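Local structure of hypothetical protein TTHA1254 (Thermus thermophilus, 2D4P) at residues F31-S37 with A50-A54. The protein is of unknown function but belongs to the GNAT acetyltransferase superfamily, so it may transfer acyl groups. Coordinates in Å, arbitrary orientation, origin at the centre of the assembly. Numbering follows the deposited sequence.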
loop_
_atom_site.group_PDB
_atom_site.type_symbol
_atom_site.label_atom_id
_atom_site.label_comp_id
_atom_site.label_asym_id
_atom_site.label_seq_id
_atom_site.Cartn_x
_atom_site.Cartn_y
_atom_site.Cartn_z
ATOM N N PHE A 31 6.472 -4.063 8.053
ATOM C CA PHE A 31 6.185 -3.027 7.062
ATOM C C PHE A 31 6.780 -1.664 7.428
ATOM O O PHE A 31 7.173 -0.902 6.556
ATOM C CB PHE A 31 4.692 -2.971 6.707
ATOM C CG PHE A 31 4.257 -4.140 5.842
ATOM C CD1 PHE A 31 4.692 -4.243 4.507
ATOM C CD2 PHE A 31 3.445 -5.143 6.342
ATOM C CE1 PHE A 31 4.318 -5.306 3.737
ATOM C CE2 PHE A 31 3.080 -6.238 5.551
ATOM C CZ PHE A 31 3.525 -6.326 4.251
ATOM N N ALA A 32 6.890 -1.360 8.729
ATOM C CA ALA A 32 7.577 -0.139 9.151
ATOM C C ALA A 32 9.042 -0.160 8.709
ATOM O O ALA A 32 9.595 0.891 8.419
ATOM C CB ALA A 32 7.496 0.054 10.670
ATOM N N ARG A 33 9.653 -1.334 8.671
ATOM C CA ARG A 33 11.083 -1.466 8.347
ATOM C C ARG A 33 11.335 -1.348 6.830
ATOM O O ARG A 33 12.472 -1.107 6.436
ATOM C CB ARG A 33 11.656 -2.820 8.825
ATOM C CG ARG A 33 12.086 -2.919 10.300
ATOM C CD ARG A 33 12.728 -4.277 10.633
ATOM N NE ARG A 33 11.748 -5.275 11.129
ATOM C CZ ARG A 33 11.398 -6.424 10.521
ATOM N NH1 ARG A 33 11.905 -6.789 9.334
ATOM N NH2 ARG A 33 10.499 -7.214 11.115
ATOM N N THR A 34 10.314 -1.494 5.985
ATOM C CA THR A 34 10.558 -1.530 4.519
ATOM C C THR A 34 11.020 -0.213 3.966
ATOM O O THR A 34 11.757 -0.172 2.974
ATOM C CB THR A 34 9.315 -1.932 3.701
ATOM O OG1 THR A 34 8.249 -1.009 3.967
ATOM C CG2 THR A 34 8.784 -3.321 4.078
ATOM N N GLY A 35 10.567 0.875 4.581
ATOM C CA GLY A 35 10.688 2.217 4.006
ATOM C C GLY A 35 9.736 2.541 2.866
ATOM O O GLY A 35 9.866 3.568 2.239
ATOM N N HIS A 36 8.762 1.668 2.628
ATOM C CA HIS A 36 7.789 1.788 1.550
ATOM C C HIS A 36 6.334 1.833 2.026
ATOM O O HIS A 36 5.428 1.902 1.214
ATOM C CB HIS A 36 7.970 0.634 0.555
ATOM C CG HIS A 36 9.315 0.625 -0.108
ATOM N ND1 HIS A 36 9.762 1.690 -0.868
ATOM C CD2 HIS A 36 10.330 -0.269 -0.070
ATOM C CE1 HIS A 36 10.979 1.417 -1.311
ATOM N NE2 HIS A 36 11.355 0.244 -0.827
ATOM N N SER A 37 6.121 1.819 3.337
ATOM C CA SER A 37 4.771 1.710 3.916
ATOM C C SER A 37 4.421 3.006 4.663
ATOM O O SER A 37 5.278 3.622 5.309
ATOM C CB SER A 37 4.714 0.506 4.851
ATOM O OG SER A 37 5.010 -0.681 4.137
ATOM N N ALA A 50 -0.879 2.053 3.552
ATOM C CA ALA A 50 -0.351 1.208 2.488
ATOM C C ALA A 50 0.771 0.360 3.071
ATOM O O ALA A 50 1.678 0.891 3.697
ATOM C CB ALA A 50 0.171 2.038 1.329
ATOM N N LEU A 51 0.670 -0.960 2.882
ATOM C CA LEU A 51 1.723 -1.904 3.253
ATOM C C LEU A 51 2.392 -2.316 1.969
ATOM O O LEU A 51 1.755 -2.888 1.112
ATOM C CB LEU A 51 1.133 -3.135 3.928
ATOM C CG LEU A 51 0.230 -2.835 5.108
ATOM C CD1 LEU A 51 -0.159 -4.158 5.732
ATOM C CD2 LEU A 51 0.849 -1.881 6.131
ATOM N N ALA A 52 3.654 -1.958 1.835
ATOM C CA ALA A 52 4.421 -2.188 0.613
ATOM C C ALA A 52 5.848 -2.616 0.935
ATOM O O ALA A 52 6.380 -2.323 1.999
ATOM C CB ALA A 52 4.412 -0.967 -0.288
ATOM N N GLN A 53 6.466 -3.320 -0.009
ATOM C CA GLN A 53 7.792 -3.896 0.209
ATOM C C GLN A 53 8.514 -4.131 -1.092
ATOM O O GLN A 53 7.892 -4.322 -2.151
ATOM C CB GLN A 53 7.698 -5.233 0.988
ATOM C CG GLN A 53 7.012 -6.335 0.196
ATOM C CD GLN A 53 6.817 -7.594 1.050
ATOM O OE1 GLN A 53 7.808 -8.211 1.461
ATOM N NE2 GLN A 53 5.569 -7.926 1.351
ATOM N N ALA A 54 9.845 -4.134 -0.993
ATOM C CA ALA A 54 10.698 -4.419 -2.128
ATOM C C ALA A 54 10.885 -5.887 -2.353
ATOM O O ALA A 54 11.138 -6.657 -1.401
ATOM C CB ALA A 54 12.057 -3.750 -1.971
#
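A helix end and the turn after it pack on the C-terminal half of a sheet strand: the last turn of helix 25-34 and residues G35-S37, which lead into strand 38-42, cover A50-A54 of strand 45-56. Side-chain hydroxyls make the polar link at A52. A52 N donates to S37 OG at 3.0 Å in a nearly straight bond (178°), and A52 O lies 3.0 Å from T34 OG1, a hydroxyl that also sits 2.8 Å from F31 O. H36 N donates to the same T34 OG1 (3.0 Å), making an ST turn as the chain leaves the helix through G35, which has positive phi. In this GNAT-like sheet, A50 pairs by backbone with F38, directly after S37, so the chain passes from the helix through this turn into strand 38-42, the antiparallel neighbour of 45-56. L51 CB stands over the face of the F31 ring, 3.6 Å from its centroid, a CH-pi contact, while F6 touches both side chains. T34 CG2 meets Q53 CB at 3.8 Å, and H36 CB lies 4.0 Å from A52 CB; H36 ND1 hydrogen-bonds S86 on helix 73-89.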